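Local coordinates for protein glycerol-3-phosphate dehydrogenase [NAD(+)] (Dunaliella salina, PDB 6IUY) that probably interconverts sn-glycerol 3-phosphate and dihydroxyacetone phosphate with NAD, and carries a second, haloacid dehalogenase-like domain that binds magnesium, at residues 453-457 with 505-510. Residues are numbered along the deposited sequence; the frame is centred on the assembly and turned at random.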
ATOM      1  N   ASP A 453      -9.818   3.186  10.029  1.00 42.89           N
ATOM      2  CA  ASP A 453      -9.841   1.729   9.783  1.00 44.68           C
ATOM      3  C   ASP A 453      -9.200   0.887  10.898  1.00 45.50           C
ATOM      4  O   ASP A 453      -8.083   0.375  10.730  1.00 41.49           O
ATOM      5  CB  ASP A 453      -9.138   1.392   8.445  1.00 40.00           C
ATOM      6  CG  ASP A 453      -9.307  -0.076   8.044  1.00 45.01           C
ATOM      7  OD1 ASP A 453      -9.901  -0.858   8.819  1.00 45.99           O
ATOM      8  OD2 ASP A 453      -8.844  -0.463   6.950  1.00 52.83           O
ATOM      9  N   VAL A 454      -9.908   0.701  12.014  1.00 47.58           N
ATOM     10  CA  VAL A 454      -9.342  -0.051  13.137  1.00 40.71           C
ATOM     11  C   VAL A 454      -9.135  -1.535  12.787  1.00 40.91           C
ATOM     12  O   VAL A 454      -8.112  -2.125  13.138  1.00 42.97           O
ATOM     13  CB  VAL A 454     -10.227   0.045  14.417  1.00 45.52           C
ATOM     14  CG1 VAL A 454      -9.784  -0.991  15.448  1.00 40.10           C
ATOM     15  CG2 VAL A 454     -10.167   1.447  15.028  1.00 42.17           C
ATOM     16  N   PRO A 455     -10.103  -2.149  12.101  1.00 40.31           N
ATOM     17  CA  PRO A 455      -9.876  -3.559  11.765  1.00 45.32           C
ATOM     18  C   PRO A 455      -8.681  -3.787  10.815  1.00 46.94           C
ATOM     19  O   PRO A 455      -8.048  -4.836  10.893  1.00 41.44           O
ATOM     20  CB  PRO A 455     -11.197  -3.997  11.111  1.00 43.00           C
ATOM     21  CG  PRO A 455     -12.007  -2.768  10.913  1.00 43.74           C
ATOM     22  CD  PRO A 455     -11.481  -1.700  11.812  1.00 43.32           C
ATOM     23  N   GLY A 456      -8.358  -2.827   9.952  1.00 48.03           N
ATOM     24  CA  GLY A 456      -7.262  -3.025   9.006  1.00 46.12           C
ATOM     25  C   GLY A 456      -5.884  -2.811   9.616  1.00 41.27           C
ATOM     26  O   GLY A 456      -4.972  -3.621   9.404  1.00 42.58           O
ATOM     27  N   ALA A 457      -5.736  -1.715  10.357  1.00 36.09           N
ATOM     28  CA  ALA A 457      -4.517  -1.413  11.097  1.00 39.93           C
ATOM     29  C   ALA A 457      -4.165  -2.554  12.038  1.00 40.42           C
ATOM     30  O   ALA A 457      -3.011  -3.012  12.097  1.00 38.10           O
ATOM     31  CB  ALA A 457      -4.668  -0.111  11.900  1.00 38.80           C
ATOM     32  N   SER A 505     -14.762  -4.600   5.126  1.00 64.10           N
ATOM     33  CA  SER A 505     -14.713  -3.143   5.279  1.00 64.75           C
ATOM     34  C   SER A 505     -13.327  -2.561   5.012  1.00 63.31           C
ATOM     35  O   SER A 505     -13.201  -1.405   4.606  1.00 62.69           O
ATOM     36  CB  SER A 505     -15.141  -2.742   6.693  1.00 68.59           C
ATOM     37  OG  SER A 505     -14.085  -2.952   7.626  1.00 71.65           O
ATOM     38  N   VAL A 506     -12.290  -3.362   5.262  1.00 59.58           N
ATOM     39  CA  VAL A 506     -10.920  -2.864   5.225  1.00 56.58           C
ATOM     40  C   VAL A 506     -10.560  -2.272   3.866  1.00 59.12           C
ATOM     41  O   VAL A 506     -10.847  -2.850   2.813  1.00 59.39           O
ATOM     42  CB  VAL A 506      -9.920  -3.964   5.577  1.00 51.94           C
ATOM     43  CG1 VAL A 506      -8.503  -3.457   5.415  1.00 49.43           C
ATOM     44  CG2 VAL A 506     -10.152  -4.435   6.998  1.00 50.80           C
ATOM     45  N   ARG A 507      -9.921  -1.112   3.911  1.00 53.98           N
ATOM     46  CA  ARG A 507      -9.558  -0.375   2.711  1.00 60.99           C
ATOM     47  C   ARG A 507      -8.121  -0.632   2.267  1.00 57.11           C
ATOM     48  O   ARG A 507      -7.205  -0.680   3.095  1.00 52.59           O
ATOM     49  CB  ARG A 507      -9.754   1.124   2.952  1.00 67.32           C
ATOM     50  CG  ARG A 507     -11.191   1.514   3.264  1.00 76.35           C
ATOM     51  CD  ARG A 507     -11.297   2.996   3.568  1.00 86.12           C
ATOM     52  NE  ARG A 507     -12.684   3.456   3.554  1.00 97.41           N
ATOM     53  CZ  ARG A 507     -13.070   4.675   3.925  1.00104.50           C
ATOM     54  NH1 ARG A 507     -12.173   5.564   4.343  1.00 97.13           N
ATOM     55  NH2 ARG A 507     -14.356   5.005   3.882  1.00105.48           N
ATOM     56  N   ASP A 508      -7.933  -0.782   0.959  1.00 57.98           N
ATOM     57  CA  ASP A 508      -6.607  -0.958   0.385  1.00 53.82           C
ATOM     58  C   ASP A 508      -5.635   0.110   0.855  1.00 48.82           C
ATOM     59  O   ASP A 508      -4.463  -0.186   1.091  1.00 45.75           O
ATOM     60  CB  ASP A 508      -6.677  -0.950  -1.143  1.00 57.06           C
ATOM     61  CG  ASP A 508      -6.817  -2.345  -1.728  1.00 59.40           C
ATOM     62  OD1 ASP A 508      -6.810  -3.325  -0.954  1.00 61.13           O
ATOM     63  OD2 ASP A 508      -6.921  -2.470  -2.967  1.00 66.82           O
ATOM     64  N   ASP A 509      -6.117   1.343   0.994  1.00 42.52           N
ATOM     65  CA  ASP A 509      -5.281   2.440   1.461  1.00 47.08           C
ATOM     66  C   ASP A 509      -4.519   2.071   2.737  1.00 46.59           C
ATOM     67  O   ASP A 509      -3.385   2.514   2.954  1.00 43.94           O
ATOM     68  CB  ASP A 509      -6.124   3.688   1.723  1.00 45.74           C
ATOM     69  CG  ASP A 509      -6.438   4.468   0.459  1.00 55.85           C
ATOM     70  OD1 ASP A 509      -5.552   4.599  -0.412  1.00 57.53           O
ATOM     71  OD2 ASP A 509      -7.578   4.966   0.344  1.00 58.37           O
ATOM     72  N   THR A 510      -5.142   1.239   3.564  1.00 43.25           N
ATOM     73  CA  THR A 510      -4.614   0.941   4.892  1.00 46.41           C
ATOM     74  C   THR A 510      -3.272   0.204   4.811  1.00 40.31           C
ATOM     75  O   THR A 510      -2.406   0.388   5.646  1.00 39.56           O
ATOM     76  CB  THR A 510      -5.652   0.109   5.718  1.00 49.58           C
ATOM     77  OG1 THR A 510      -6.834   0.897   5.933  1.00 41.36           O
ATOM     78  CG2 THR A 510      -5.080  -0.300   7.055  1.00 45.09           C
TER
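G456 and V506 bring the two backbones nearest, with their CA atoms 5.3 Å apart, where the first turn of helix 454-477 meets the loop between helices 481-502 and 514-526. D453 carries the polar part of the contact. Its CG lies anti to the backbone N (chi1 -172°), which carries the carboxylate over to the loop. There OD2 accepts two bonds. The hydroxyl OG1 of T510 donates to D453 OD2 at 2.6 Å, on the anti side and 22° out of the carboxylate plane. The backbone N of R507 donates a longer but fairly straight bond to D453 OD2, 3.3 Å with an N-H...O angle of 163°, from above that plane. The other oxygen of D453, OD1, turns back to its own helix and accepts the backbone N-H of G456, N to OD1 2.7 Å. D453 is therefore the N-cap of helix 454-477, in the C-terminal dehydrogenase region. The same carboxylate caps the helix and ties it to the loop. With an alanine at D453, the amide of G456 would probably lose its capping bond, and T510 OG1 and R507 N their common acceptor. Apolar groups close the rest. V506 lies across the D453 side chain at about a right angle. Its CG1 comes within 3.4 Å of D453 OD2, while CG2 rests 3.8 Å from G456 CA. G456 has no side chain, and both methyls of V506 lie close against its CA. T510 CG2 packs on the helix backbone, 3.7 Å from A457 N. Beyond the contact, T510 and A457 both touch C515 of helix 514-526, and V454 and A457 reach A427 of strand 422-427. D509 forms a salt bridge with R496 of the second subunit.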